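Local atomic coordinates of cGAS/DncV-like nucleotidyltransferase in E. coli homolog (Elizabethkingia meningoseptica ATCC 13253 = NBRC 12535, PDB entry 6E0O), a protein that synthesises cyclic nucleotide second messengers in response to infection, as part of a CBASS system that gives bacteria immunity against bacteriophage. Residues A[27-32]-A[111-116]; A[100-105]-A[160-165]; A[219-224]-A[264-269]; A[254-259]-A[273-278]. All blocks are in the same frame, centred on the assembly; numbering follows the deposited sequence.

Overall arrangement
From the N terminus, helix 21-38 supplies the first half of interaction 1, and the chain runs through strands 42-47 and 62-68 and most of helix 98-113 before 111-116 closes that loop. Interaction 2 opens within this span, at 100-105, and closes later at 160-165, so the two cross; both use helix 98-113, and their centres lie about 19 Å apart. Both close before interactions 3 and 4 begin; these two in turn cross, because 254-259 lies between 219-224 and 264-269, and 273-278 comes last. The second pair touches, with centres about 6 Å apart, and binds the segment from 254 to 269 to helices 216-224 and 275-289. Interactions 1 and 3 fall on opposite sides of the chain's centre.

Interaction 1. Residues A[27-32]-A[111-116]; sequences ITQITA and NVFTTS
Phe113 drives its ring against the flank of helix 21-38 at Gln29 and Ile30, and the outer end of the ring carries the tight part of this contact. Phe113 CG lies opposite its own carbonyl carbon, beside the backbone N (chi1 -57°), which puts the ring against 27-32. Phe113 CZ lies 3.6 Å from the backbone O of Gln29 and 3.8 Å from Ile30 CG1. Gln29 CB adds a third touch, also 3.8 Å from Phe113 CZ. Ile30 crosses the phenylalanine at about a right angle, its CG1 branch approaching the ring obliquely. One face of the ring is covered by the preceding residue, Val112, whose CG1 stands 3.7 Å above the plane over the centre of the Phe113 ring. In the nucleotidyltransferase core these two helices, 21-38 and 98-113, pack on the same sheet, and Val126 meets both Ile30 and Phe113. Ile30 packs on Ala135 and Val137, which flank Asp136, a probable magnesium ligand, consistent with packing on the far side of that strand from the site. Whereas Ile30 and Phe113 are buried, the Gln29 side of the contact is partly exposed. Gln29 has an extended chain, and its amide meets the ring only at its edge: Gln29 OE1 comes to 3.5 Å from Phe113 CE1, with amide and ring planes only 21° apart. A hydrogen bond from Arg132 to OE1 holds this end in place. Beyond Phe113 the chain leaves the helix at Thr114, and Ser116 N then returns to Phe113 O with a hydrogen bond of 3.0 Å.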
loop_
_atom_site.group_PDB
_atom_site.type_symbol
_atom_site.label_atom_id
_atom_site.label_comp_id
_atom_site.label_asym_id
_atom_site.label_seq_id
_atom_site.Cartn_x
_atom_site.Cartn_y
_atom_site.Cartn_z
ATOM N N ILE A 27 6.750 -1.901 -16.025
ATOM C CA ILE A 27 7.961 -2.158 -15.250
ATOM C C ILE A 27 9.176 -2.259 -16.169
ATOM O O ILE A 27 10.233 -1.675 -15.897
ATOM C CB ILE A 27 7.791 -3.402 -14.356
ATOM C CG1 ILE A 27 6.708 -3.158 -13.302
ATOM C CG2 ILE A 27 9.115 -3.765 -13.697
ATOM C CD1 ILE A 27 6.297 -4.401 -12.564
ATOM N N THR A 28 9.042 -2.990 -17.277
ATOM C CA THR A 28 10.160 -3.150 -18.204
ATOM C C THR A 28 10.616 -1.808 -18.759
ATOM O O THR A 28 11.816 -1.497 -18.768
ATOM C CB THR A 28 9.750 -4.090 -19.339
ATOM O OG1 THR A 28 9.474 -5.386 -18.786
ATOM C CG2 THR A 28 10.844 -4.193 -20.407
ATOM N N GLN A 29 9.675 -1.012 -19.263
ATOM C CA GLN A 29 10.043 0.241 -19.904
ATOM C C GLN A 29 10.644 1.212 -18.904
ATOM O O GLN A 29 11.640 1.882 -19.200
ATOM C CB GLN A 29 8.825 0.871 -20.569
ATOM C CG GLN A 29 8.315 0.115 -21.772
ATOM C CD GLN A 29 7.069 0.755 -22.342
ATOM O OE1 GLN A 29 6.958 1.977 -22.374
ATOM N NE2 GLN A 29 6.114 -0.063 -22.763
ATOM N N ILE A 30 10.030 1.331 -17.727
ATOM C CA ILE A 30 10.516 2.274 -16.727
ATOM C C ILE A 30 11.878 1.841 -16.211
ATOM O O ILE A 30 12.784 2.664 -16.040
ATOM C CB ILE A 30 9.472 2.465 -15.610
ATOM C CG1 ILE A 30 8.327 3.293 -16.208
ATOM C CG2 ILE A 30 10.102 3.123 -14.409
ATOM C CD1 ILE A 30 7.070 3.270 -15.426
ATOM N N THR A 31 12.048 0.545 -15.957
ATOM C CA THR A 31 13.338 0.050 -15.500
ATOM C C THR A 31 14.441 0.411 -16.486
ATOM O O THR A 31 15.504 0.892 -16.080
ATOM C CB THR A 31 13.256 -1.457 -15.276
ATOM O OG1 THR A 31 12.332 -1.729 -14.212
ATOM C CG2 THR A 31 14.606 -2.027 -14.915
ATOM N N ALA A 32 14.193 0.227 -17.789
ATOM C CA ALA A 32 15.215 0.548 -18.783
ATOM C C ALA A 32 15.569 2.033 -18.734
ATOM O O ALA A 32 16.746 2.404 -18.783
ATOM C CB ALA A 32 14.745 0.137 -20.181
ATOM N N ASN A 111 13.353 11.790 -20.587
ATOM C CA ASN A 111 14.103 11.545 -21.813
ATOM C C ASN A 111 13.453 10.459 -22.647
ATOM O O ASN A 111 13.569 10.483 -23.875
ATOM C CB ASN A 111 15.543 11.143 -21.506
ATOM C CG ASN A 111 16.379 12.296 -21.047
ATOM O OD1 ASN A 111 16.062 13.450 -21.332
ATOM N ND2 ASN A 111 17.464 11.999 -20.344
ATOM N N VAL A 112 12.768 9.513 -21.999
ATOM C CA VAL A 112 12.135 8.376 -22.668
ATOM C C VAL A 112 10.648 8.597 -22.873
ATOM O O VAL A 112 10.120 8.354 -23.957
ATOM C CB VAL A 112 12.390 7.077 -21.875
ATOM C CG1 VAL A 112 11.556 5.920 -22.446
ATOM C CG2 VAL A 112 13.870 6.744 -21.868
ATOM N N PHE A 113 9.947 9.031 -21.832
ATOM C CA PHE A 113 8.490 9.080 -21.843
ATOM C C PHE A 113 7.938 10.475 -22.090
ATOM O O PHE A 113 6.713 10.637 -22.137
ATOM C CB PHE A 113 7.944 8.530 -20.521
ATOM C CG PHE A 113 8.387 7.133 -20.224
ATOM C CD1 PHE A 113 7.828 6.072 -20.896
ATOM C CD2 PHE A 113 9.357 6.878 -19.271
ATOM C CE1 PHE A 113 8.229 4.782 -20.627
ATOM C CE2 PHE A 113 9.761 5.586 -18.995
ATOM C CZ PHE A 113 9.205 4.545 -19.682
ATOM N N THR A 114 8.817 11.472 -22.229
ATOM C CA THR A 114 8.482 12.851 -22.573
ATOM C C THR A 114 7.233 13.340 -21.854
ATOM O O THR A 114 7.234 13.452 -20.622
ATOM C CB THR A 114 8.438 13.055 -24.097
ATOM O OG1 THR A 114 7.310 12.388 -24.675
ATOM C CG2 THR A 114 9.719 12.520 -24.750
ATOM N N THR A 115 6.170 13.629 -22.601
ATOM C CA THR A 115 5.018 14.326 -22.045
ATOM C C THR A 115 4.192 13.473 -21.094
ATOM O O THR A 115 3.302 14.015 -20.434
ATOM C CB THR A 115 4.138 14.844 -23.184
ATOM O OG1 THR A 115 3.757 13.746 -24.023
ATOM C CG2 THR A 115 4.895 15.875 -24.007
ATOM N N SER A 116 4.460 12.170 -21.002
ATOM C CA SER A 116 3.778 11.324 -20.033
ATOM C C SER A 116 4.314 11.474 -18.613
ATOM O O SER A 116 3.725 10.909 -17.685
ATOM C CB SER A 116 3.894 9.854 -20.442
ATOM O OG SER A 116 3.267 9.611 -21.694
#

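Interaction 2. Residues A[100-105]-A[160-165]; sequences ELKADT and YSDDNK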
loop_
_atom_site.group_PDB
_atom_site.type_symbol
_atom_site.label_atom_id
_atom_site.label_comp_id
_atom_site.label_asym_id
_atom_site.label_seq_id
_atom_site.Cartn_x
_atom_site.Cartn_y
_atom_site.Cartn_z
ATOM N N GLU A 100 18.462 16.525 -5.848
ATOM C CA GLU A 100 19.170 16.138 -7.062
ATOM C C GLU A 100 18.726 14.759 -7.528
ATOM O O GLU A 100 18.545 14.532 -8.728
ATOM C CB GLU A 100 20.675 16.118 -6.803
ATOM C CG GLU A 100 21.316 17.422 -6.440
ATOM C CD GLU A 100 22.759 17.206 -6.002
ATOM O OE1 GLU A 100 23.014 17.152 -4.778
ATOM O OE2 GLU A 100 23.626 17.040 -6.884
ATOM N N LEU A 101 18.576 13.814 -6.593
ATOM C CA LEU A 101 18.120 12.477 -6.969
ATOM C C LEU A 101 16.772 12.539 -7.676
ATOM O O LEU A 101 16.589 11.931 -8.734
ATOM C CB LEU A 101 18.032 11.568 -5.745
ATOM C CG LEU A 101 17.486 10.167 -6.031
ATOM C CD1 LEU A 101 18.402 9.379 -6.954
ATOM C CD2 LEU A 101 17.270 9.410 -4.726
ATOM N N LYS A 102 15.812 13.267 -7.103
ATOM C CA LYS A 102 14.479 13.287 -7.692
ATOM C C LYS A 102 14.493 13.997 -9.037
ATOM O O LYS A 102 13.820 13.566 -9.980
ATOM C CB LYS A 102 13.476 13.908 -6.720
ATOM C CG LYS A 102 12.048 13.831 -7.210
ATOM C CD LYS A 102 11.055 14.165 -6.121
ATOM C CE LYS A 102 9.629 14.077 -6.612
ATOM N NZ LYS A 102 8.685 14.500 -5.550
ATOM N N ALA A 103 15.256 15.085 -9.149
ATOM C CA ALA A 103 15.363 15.780 -10.430
ATOM C C ALA A 103 16.007 14.893 -11.489
ATOM O O ALA A 103 15.572 14.871 -12.644
ATOM C CB ALA A 103 16.167 17.069 -10.266
ATOM N N ASP A 104 17.049 14.152 -11.112
ATOM C CA ASP A 104 17.708 13.264 -12.062
ATOM C C ASP A 104 16.788 12.122 -12.468
ATOM O O ASP A 104 16.803 11.681 -13.624
ATOM C CB ASP A 104 18.993 12.717 -11.442
ATOM C CG ASP A 104 20.087 13.763 -11.327
ATOM O OD1 ASP A 104 19.932 14.884 -11.869
ATOM O OD2 ASP A 104 21.112 13.456 -10.683
ATOM N N THR A 105 15.976 11.635 -11.526
ATOM C CA THR A 105 15.002 10.594 -11.831
ATOM C C THR A 105 13.972 11.111 -12.824
ATOM O O THR A 105 13.644 10.439 -13.806
ATOM C CB THR A 105 14.320 10.136 -10.539
ATOM O OG1 THR A 105 15.296 9.626 -9.631
ATOM C CG2 THR A 105 13.317 9.039 -10.826
ATOM N N TYR A 160 11.810 12.435 0.572
ATOM C CA TYR A 160 11.221 13.694 0.986
ATOM C C TYR A 160 10.167 14.109 -0.019
ATOM O O TYR A 160 10.372 13.989 -1.226
ATOM C CB TYR A 160 12.297 14.763 1.127
ATOM C CG TYR A 160 13.325 14.346 2.152
ATOM C CD1 TYR A 160 14.393 13.525 1.802
ATOM C CD2 TYR A 160 13.201 14.728 3.477
ATOM C CE1 TYR A 160 15.323 13.125 2.740
ATOM C CE2 TYR A 160 14.128 14.336 4.424
ATOM C CZ TYR A 160 15.189 13.536 4.050
ATOM O OH TYR A 160 16.113 13.138 4.989
ATOM N N SER A 161 9.033 14.579 0.490
ATOM C CA SER A 161 8.000 15.102 -0.381
ATOM C C SER A 161 8.345 16.529 -0.789
ATOM O O SER A 161 9.152 17.208 -0.146
ATOM C CB SER A 161 6.650 15.080 0.328
ATOM O OG SER A 161 6.630 16.001 1.400
ATOM N N ASP A 162 7.711 16.990 -1.871
ATOM C CA ASP A 162 7.946 18.349 -2.337
ATOM C C ASP A 162 7.471 19.374 -1.310
ATOM O O ASP A 162 7.976 20.498 -1.285
ATOM C CB ASP A 162 7.284 18.567 -3.695
ATOM C CG ASP A 162 8.029 17.876 -4.825
ATOM O OD1 ASP A 162 9.020 17.160 -4.549
ATOM O OD2 ASP A 162 7.617 18.045 -5.989
ATOM N N ASP A 163 6.514 19.016 -0.449
ATOM C CA ASP A 163 6.116 19.895 0.651
ATOM C C ASP A 163 6.905 19.633 1.939
ATOM O O ASP A 163 6.443 19.997 3.029
ATOM C CB ASP A 163 4.597 19.892 0.869
ATOM C CG ASP A 163 4.063 18.584 1.396
ATOM O OD1 ASP A 163 4.700 17.536 1.209
ATOM O OD2 ASP A 163 2.965 18.609 1.995
ATOM N N ASN A 164 8.083 19.013 1.822
ATOM C CA ASN A 164 9.175 18.997 2.816
ATOM C C ASN A 164 9.026 17.948 3.906
ATOM O O ASN A 164 9.789 17.984 4.886
ATOM C CB ASN A 164 9.449 20.380 3.419
ATOM C CG ASN A 164 10.041 21.346 2.399
ATOM O OD1 ASN A 164 10.823 20.950 1.526
ATOM N ND2 ASN A 164 9.656 22.612 2.490
ATOM N N LYS A 165 8.121 16.990 3.750
ATOM C CA LYS A 165 7.965 15.942 4.743
ATOM C C LYS A 165 8.989 14.848 4.505
ATOM O O LYS A 165 9.282 14.489 3.362
ATOM C CB LYS A 165 6.567 15.338 4.673
ATOM C CG LYS A 165 5.477 16.333 4.995
ATOM C CD LYS A 165 4.139 15.670 5.203
ATOM C CE LYS A 165 3.433 15.437 3.894
ATOM N NZ LYS A 165 2.005 15.084 4.143
HETATM O O HOH W 1 9.306 12.671 -3.454
#
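Lys102 is stretched to its full length toward Asp162: its CG points away from the backbone N (chi1 -174°), and every later torsion is near anti, which carries NZ from helix 98-113 across to the loop. In Asp162, CG lies beside the backbone N, opposite the carbonyl carbon, and this brings Asp162 OD1 to 2.9 Å from Lys102 NZ. The resulting salt bridge joins the helix to the tip of a beta hairpin, the type I turn from Ser161 to Asn164 that links strands 152-160 and 166-169 in the nucleotidyltransferase sheet. The ammonium group meets OD1 well above the carboxylate plane, 51° out of it. The carboxylate is shared, for OD2 forms a second salt bridge with Arg119, and two positive groups therefore probably stabilise its charged form. Lys102 NZ also donates to Lys120 O and, over 2.9 Å, to a water; that water's oxygen lies 2.8 Å from Tyr160 O and extends the link to the end of the strand. Lys102 is buried, so these polar partners probably compensate a charge withdrawn from bulk solvent. The site adjoins Asn121, a probable ATP-binding residue: its OD1 accepts from Asp163 N, and its backbone bonds to that of Asp162. The turn itself is closed by Asn164 N donating to Ser161 O over 2.9 Å. Next to it, Lys165 N donates to the Ser161 hydroxyl, OG, at 3.0 Å with an N-H...O angle of 150°.

Interaction 3. Residues A[219-224]-A[264-269]; sequences IECLVY and FWLFSN
Leu266 straddles the side chain of Cys221 with its two methyl groups, a small-scale example of a branched side chain receiving a bump from a helix. Leu266 CD1 rests 3.6 Å from Cys221 CB and Leu266 CD2 lies 3.8 Å from the same atom, so that the beta carbon fits into the fork. Leu266 CD1 also passes Cys221 SG at 3.9 Å. The fork faces the helix because CG of Leu266 lies opposite its own backbone N (chi1 -177°), directing the branch point across the gap. A second bump comes from the next helical residue. Leu222 bends its end inward, and its CD2 enters the hollow between Leu266 and Phe267, 3.9 Å from Leu266 CD2 and a looser 4.2 Å from Phe267 CZ. It approaches the phenylalanine ring obliquely, and the side chain crosses both partners at about a right angle. The wall of that hollow is formed within the loop, where Leu266 CG stands 4.1 Å above the Phe267 ring, over its centre. In this way the loop between helices 236-252 and 275-289 is laid against helix 216-224 in the helical part of the enzyme. Phe218, one turn earlier on that helix, touches Leu266 and Phe267, and Leu222 reaches Ala278. Ser216, at the start of the same helix, is a probable GTP-binding residue. The side chains meet here through carbon and sulfur, so dispersion and the burial of apolar surface hold the contact; directional bonding must come from elsewhere, as from the backbone pairing of Leu266 with Tyr257.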
loop_
_atom_site.group_PDB
_atom_site.type_symbol
_atom_site.label_atom_id
_atom_site.label_comp_id
_atom_site.label_asym_id
_atom_site.label_seq_id
_atom_site.Cartn_x
_atom_site.Cartn_y
_atom_site.Cartn_z
ATOM N N ILE A 219 -6.176 0.691 5.749
ATOM C CA ILE A 219 -7.050 -0.483 5.775
ATOM C C ILE A 219 -6.233 -1.744 6.043
ATOM O O ILE A 219 -6.599 -2.583 6.876
ATOM C CB ILE A 219 -7.853 -0.585 4.464
ATOM C CG1 ILE A 219 -8.825 0.590 4.344
ATOM C CG2 ILE A 219 -8.578 -1.931 4.374
ATOM C CD1 ILE A 219 -9.561 0.658 3.016
ATOM N N GLU A 220 -5.110 -1.895 5.331
ATOM C CA GLU A 220 -4.277 -3.077 5.515
ATOM C C GLU A 220 -3.827 -3.217 6.957
ATOM O O GLU A 220 -3.847 -4.324 7.515
ATOM C CB GLU A 220 -3.066 -3.016 4.589
ATOM C CG GLU A 220 -3.432 -3.264 3.141
ATOM C CD GLU A 220 -2.263 -3.177 2.198
ATOM O OE1 GLU A 220 -1.220 -3.822 2.431
ATOM O OE2 GLU A 220 -2.408 -2.447 1.207
ATOM N N CYS A 221 -3.429 -2.105 7.584
ATOM C CA CYS A 221 -2.973 -2.161 8.969
ATOM C C CYS A 221 -4.122 -2.475 9.920
ATOM O O CYS A 221 -3.944 -3.238 10.873
ATOM C CB CYS A 221 -2.308 -0.843 9.362
ATOM S SG CYS A 221 -0.723 -0.484 8.547
ATOM N N LEU A 222 -5.302 -1.888 9.694
ATOM C CA LEU A 222 -6.432 -2.160 10.579
ATOM C C LEU A 222 -6.775 -3.642 10.573
ATOM O O LEU A 222 -6.920 -4.260 11.633
ATOM C CB LEU A 222 -7.656 -1.353 10.159
ATOM C CG LEU A 222 -7.561 0.162 10.331
ATOM C CD1 LEU A 222 -8.757 0.818 9.644
ATOM C CD2 LEU A 222 -7.485 0.545 11.788
ATOM N N VAL A 223 -6.932 -4.230 9.385
ATOM C CA VAL A 223 -7.309 -5.638 9.324
ATOM C C VAL A 223 -6.195 -6.510 9.891
ATOM O O VAL A 223 -6.463 -7.567 10.475
ATOM C CB VAL A 223 -7.703 -6.029 7.887
ATOM C CG1 VAL A 223 -8.161 -7.470 7.840
ATOM C CG2 VAL A 223 -8.797 -5.111 7.356
ATOM N N TYR A 224 -4.944 -6.080 9.742
ATOM C CA TYR A 224 -3.808 -6.851 10.226
ATOM C C TYR A 224 -3.894 -7.079 11.728
ATOM O O TYR A 224 -3.425 -8.107 12.228
ATOM C CB TYR A 224 -2.496 -6.123 9.873
ATOM C CG TYR A 224 -1.268 -6.892 10.306
ATOM C CD1 TYR A 224 -0.803 -7.954 9.550
ATOM C CD2 TYR A 224 -0.596 -6.587 11.481
ATOM C CE1 TYR A 224 0.295 -8.688 9.952
ATOM C CE2 TYR A 224 0.498 -7.311 11.883
ATOM C CZ TYR A 224 0.940 -8.353 11.117
ATOM O OH TYR A 224 2.032 -9.077 11.524
ATOM N N PHE A 264 6.449 -0.275 14.179
ATOM C CA PHE A 264 5.973 1.018 14.637
ATOM C C PHE A 264 4.471 0.946 14.833
ATOM O O PHE A 264 3.792 0.080 14.276
ATOM C CB PHE A 264 6.401 2.108 13.662
ATOM C CG PHE A 264 7.886 2.233 13.572
ATOM C CD1 PHE A 264 8.585 2.933 14.535
ATOM C CD2 PHE A 264 8.590 1.597 12.569
ATOM C CE1 PHE A 264 9.954 3.031 14.486
ATOM C CE2 PHE A 264 9.968 1.690 12.512
ATOM C CZ PHE A 264 10.649 2.404 13.474
ATOM N N TRP A 265 3.976 1.849 15.669
ATOM C CA TRP A 265 2.567 1.892 15.998
ATOM C C TRP A 265 1.776 2.540 14.871
ATOM O O TRP A 265 2.216 3.521 14.267
ATOM C CB TRP A 265 2.345 2.722 17.260
ATOM C CG TRP A 265 2.924 2.179 18.519
ATOM C CD1 TRP A 265 3.891 2.762 19.289
ATOM C CD2 TRP A 265 2.564 0.960 19.181
ATOM N NE1 TRP A 265 4.157 1.980 20.383
ATOM C CE2 TRP A 265 3.355 0.869 20.344
ATOM C CE3 TRP A 265 1.649 -0.060 18.909
ATOM C CZ2 TRP A 265 3.268 -0.207 21.226
ATOM C CZ3 TRP A 265 1.566 -1.130 19.784
ATOM C CH2 TRP A 265 2.365 -1.191 20.931
ATOM N N LEU A 266 0.575 2.020 14.629
ATOM C CA LEU A 266 -0.296 2.617 13.621
ATOM C C LEU A 266 -0.710 4.022 14.024
ATOM O O LEU A 266 -0.722 4.937 13.191
ATOM C CB LEU A 266 -1.523 1.738 13.419
ATOM C CG LEU A 266 -2.486 2.197 12.332
ATOM C CD1 LEU A 266 -1.814 2.313 10.984
ATOM C CD2 LEU A 266 -3.684 1.243 12.258
ATOM N N PHE A 267 -1.068 4.212 15.287
ATOM C CA PHE A 267 -1.527 5.511 15.782
ATOM C C PHE A 267 -0.392 6.257 16.479
ATOM O O PHE A 267 -0.532 6.828 17.548
ATOM C CB PHE A 267 -2.768 5.324 16.649
ATOM C CG PHE A 267 -3.880 4.641 15.900
ATOM C CD1 PHE A 267 -4.499 5.280 14.833
ATOM C CD2 PHE A 267 -4.268 3.347 16.207
ATOM C CE1 PHE A 267 -5.501 4.654 14.112
ATOM C CE2 PHE A 267 -5.263 2.715 15.482
ATOM C CZ PHE A 267 -5.879 3.374 14.432
ATOM N N SER A 268 0.759 6.257 15.809
ATOM C CA SER A 268 1.940 6.986 16.248
ATOM C C SER A 268 1.724 8.488 16.139
ATOM O O SER A 268 0.929 8.969 15.328
ATOM C CB SER A 268 3.113 6.596 15.354
ATOM O OG SER A 268 4.131 7.566 15.364
ATOM N N ASN A 269 2.455 9.238 16.965
ATOM C CA ASN A 269 2.370 10.694 16.873
ATOM C C ASN A 269 3.036 11.245 15.613
ATOM O O ASN A 269 2.970 12.452 15.376
ATOM C CB ASN A 269 2.877 11.378 18.150
ATOM C CG ASN A 269 4.246 10.917 18.561
ATOM O OD1 ASN A 269 5.046 10.495 17.733
ATOM N ND2 ASN A 269 4.533 11.007 19.858
#

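Interaction 4. Residues A[254-259]-A[273-278]; sequences NADYTE and RTRQDA
The carbonyl O of Ala255 is gripped side-on by Arg275 with two nitrogens: NE donates to it at 2.8 Å and NH2 at 3.0 Å. This arginine thus ties the C-terminal end of helix 236-252, finished by a Schellman motif, to the start of helix 275-289, capped by Thr274 at the N-cap in a capping box with Asp277. Both donors approach the oxygen from the same face of its carbonyl plane, whereas the oxygen itself lies in the guanidinium plane. The N-H...O angles of 150° and 140° are consistent with two donors sharing one acceptor. Arg275 CG lies opposite its carbonyl carbon, beside the backbone N, and the chain runs extended to NE, which carries the guanidinium to Ala255. Asn254 curls over the guanidinium from above, its OD1 standing 3.5 Å from Arg275 CZ over one face, with the amide plane turned 70° from that of the arginine. At the edge, Asp256 OD1 forms a long salt bridge with Arg275 NH2, at 3.4 Å. Oxygens thus meet the cation over one face and at its edge, and the nearby helix C terminus would probably favour its charge as well. Asn254 takes a positive phi as the C-prime residue of the Schellman motif, in which Ala255 N returns to Asp250 O and Asn254 N to Met251 O. The contact lies at the surface, although Arg275 also packs on Met251 and Phe267. At the start of helix 275-289 the capping box is reciprocal: Thr274 N donates to Asp277 OD2, and Asp277 N donates to Thr274 OG1 at 3.0 Å.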
loop_
_atom_site.group_PDB
_atom_site.type_symbol
_atom_site.label_atom_id
_atom_site.label_comp_id
_atom_site.label_asym_id
_atom_site.label_seq_id
_atom_site.Cartn_x
_atom_site.Cartn_y
_atom_site.Cartn_z
ATOM N N ASN A 254 -9.587 2.333 22.336
ATOM C CA ASN A 254 -8.278 2.981 22.410
ATOM C C ASN A 254 -7.146 1.978 22.186
ATOM O O ASN A 254 -6.102 2.034 22.834
ATOM C CB ASN A 254 -8.160 3.690 23.767
ATOM C CG ASN A 254 -7.013 4.659 23.845
ATOM O OD1 ASN A 254 -6.522 5.167 22.827
ATOM N ND2 ASN A 254 -6.583 4.947 25.073
ATOM N N ALA A 255 -7.343 1.061 21.244
ATOM C CA ALA A 255 -6.398 -0.031 21.068
ATOM C C ALA A 255 -5.075 0.439 20.465
ATOM O O ALA A 255 -5.015 1.382 19.674
ATOM C CB ALA A 255 -6.990 -1.111 20.167
ATOM N N ASP A 256 -4.005 -0.253 20.839
ATOM C CA ASP A 256 -2.665 0.017 20.319
ATOM C C ASP A 256 -2.374 -0.933 19.163
ATOM O O ASP A 256 -1.836 -2.022 19.345
ATOM C CB ASP A 256 -1.623 -0.132 21.423
ATOM C CG ASP A 256 -1.743 0.930 22.485
ATOM O OD1 ASP A 256 -2.057 2.082 22.133
ATOM O OD2 ASP A 256 -1.524 0.607 23.669
ATOM N N TYR A 257 -2.757 -0.518 17.963
ATOM C CA TYR A 257 -2.506 -1.281 16.753
ATOM C C TYR A 257 -1.093 -1.018 16.247
ATOM O O TYR A 257 -0.569 0.092 16.348
ATOM C CB TYR A 257 -3.506 -0.843 15.679
ATOM C CG TYR A 257 -4.860 -1.520 15.712
ATOM C CD1 TYR A 257 -5.335 -2.167 16.849
ATOM C CD2 TYR A 257 -5.660 -1.526 14.578
ATOM C CE1 TYR A 257 -6.568 -2.810 16.838
ATOM C CE2 TYR A 257 -6.875 -2.160 14.562
ATOM C CZ TYR A 257 -7.327 -2.796 15.685
ATOM O OH TYR A 257 -8.545 -3.421 15.613
ATOM N N THR A 258 -0.493 -2.039 15.653
ATOM C CA THR A 258 0.777 -1.863 14.964
ATOM C C THR A 258 0.543 -1.658 13.468
ATOM O O THR A 258 -0.500 -2.016 12.918
ATOM C CB THR A 258 1.711 -3.064 15.162
ATOM O OG1 THR A 258 1.228 -4.183 14.413
ATOM C CG2 THR A 258 1.825 -3.463 16.620
ATOM N N GLU A 259 1.542 -1.089 12.797
ATOM C CA GLU A 259 1.612 -1.209 11.350
ATOM C C GLU A 259 1.830 -2.674 11.002
ATOM O O GLU A 259 2.217 -3.477 11.850
ATOM C CB GLU A 259 2.729 -0.319 10.800
ATOM C CG GLU A 259 2.426 1.168 11.027
ATOM C CD GLU A 259 3.412 2.129 10.401
ATOM O OE1 GLU A 259 4.501 1.699 9.987
ATOM O OE2 GLU A 259 3.097 3.335 10.324
ATOM N N ARG A 273 -3.435 10.225 10.860
ATOM C CA ARG A 273 -4.667 9.439 10.886
ATOM C C ARG A 273 -4.971 9.005 12.315
ATOM O O ARG A 273 -4.076 8.850 13.147
ATOM C CB ARG A 273 -4.598 8.243 9.928
ATOM C CG ARG A 273 -4.778 8.648 8.443
ATOM C CD ARG A 273 -5.467 7.571 7.575
ATOM N NE ARG A 273 -5.926 8.129 6.296
ATOM C CZ ARG A 273 -5.141 8.347 5.245
ATOM N NH1 ARG A 273 -3.854 8.038 5.305
ATOM N NH2 ARG A 273 -5.643 8.875 4.131
ATOM N N THR A 274 -6.254 8.843 12.609
ATOM C CA THR A 274 -6.691 8.629 13.978
ATOM C C THR A 274 -7.602 7.412 14.098
ATOM O O THR A 274 -8.150 6.905 13.115
ATOM C CB THR A 274 -7.484 9.839 14.486
ATOM O OG1 THR A 274 -8.742 9.862 13.795
ATOM C CG2 THR A 274 -6.733 11.154 14.250
ATOM N N ARG A 275 -7.773 6.963 15.345
ATOM C CA ARG A 275 -8.741 5.912 15.623
ATOM C C ARG A 275 -10.152 6.335 15.235
ATOM O O ARG A 275 -10.964 5.491 14.839
ATOM C CB ARG A 275 -8.686 5.528 17.098
ATOM C CG ARG A 275 -7.384 4.861 17.506
ATOM C CD ARG A 275 -7.362 4.564 18.986
ATOM N NE ARG A 275 -6.095 4.002 19.437
ATOM C CZ ARG A 275 -5.003 4.714 19.690
ATOM N NH1 ARG A 275 -5.005 6.026 19.518
ATOM N NH2 ARG A 275 -3.901 4.113 20.105
ATOM N N GLN A 276 -10.466 7.626 15.356
ATOM C CA GLN A 276 -11.781 8.107 14.960
ATOM C C GLN A 276 -12.008 7.915 13.465
ATOM O O GLN A 276 -13.117 7.565 13.039
ATOM C CB GLN A 276 -11.928 9.568 15.364
ATOM C CG GLN A 276 -13.244 10.176 14.941
ATOM C CD GLN A 276 -14.447 9.473 15.533
ATOM O OE1 GLN A 276 -14.467 9.097 16.714
ATOM N NE2 GLN A 276 -15.482 9.311 14.717
ATOM N N ASP A 277 -10.975 8.148 12.649
ATOM C CA ASP A 277 -11.093 7.876 11.218
ATOM C C ASP A 277 -11.480 6.421 10.978
ATOM O O ASP A 277 -12.357 6.120 10.162
ATOM C CB ASP A 277 -9.766 8.149 10.507
ATOM C CG ASP A 277 -9.368 9.605 10.511
ATOM O OD1 ASP A 277 -10.268 10.468 10.574
ATOM O OD2 ASP A 277 -8.144 9.883 10.456
ATOM N N ALA A 278 -10.804 5.503 11.668
ATOM C CA ALA A 278 -11.087 4.082 11.504
ATOM C C ALA A 278 -12.477 3.726 12.017
ATOM O O ALA A 278 -13.182 2.925 11.398
ATOM C CB ALA A 278 -10.027 3.277 12.244
#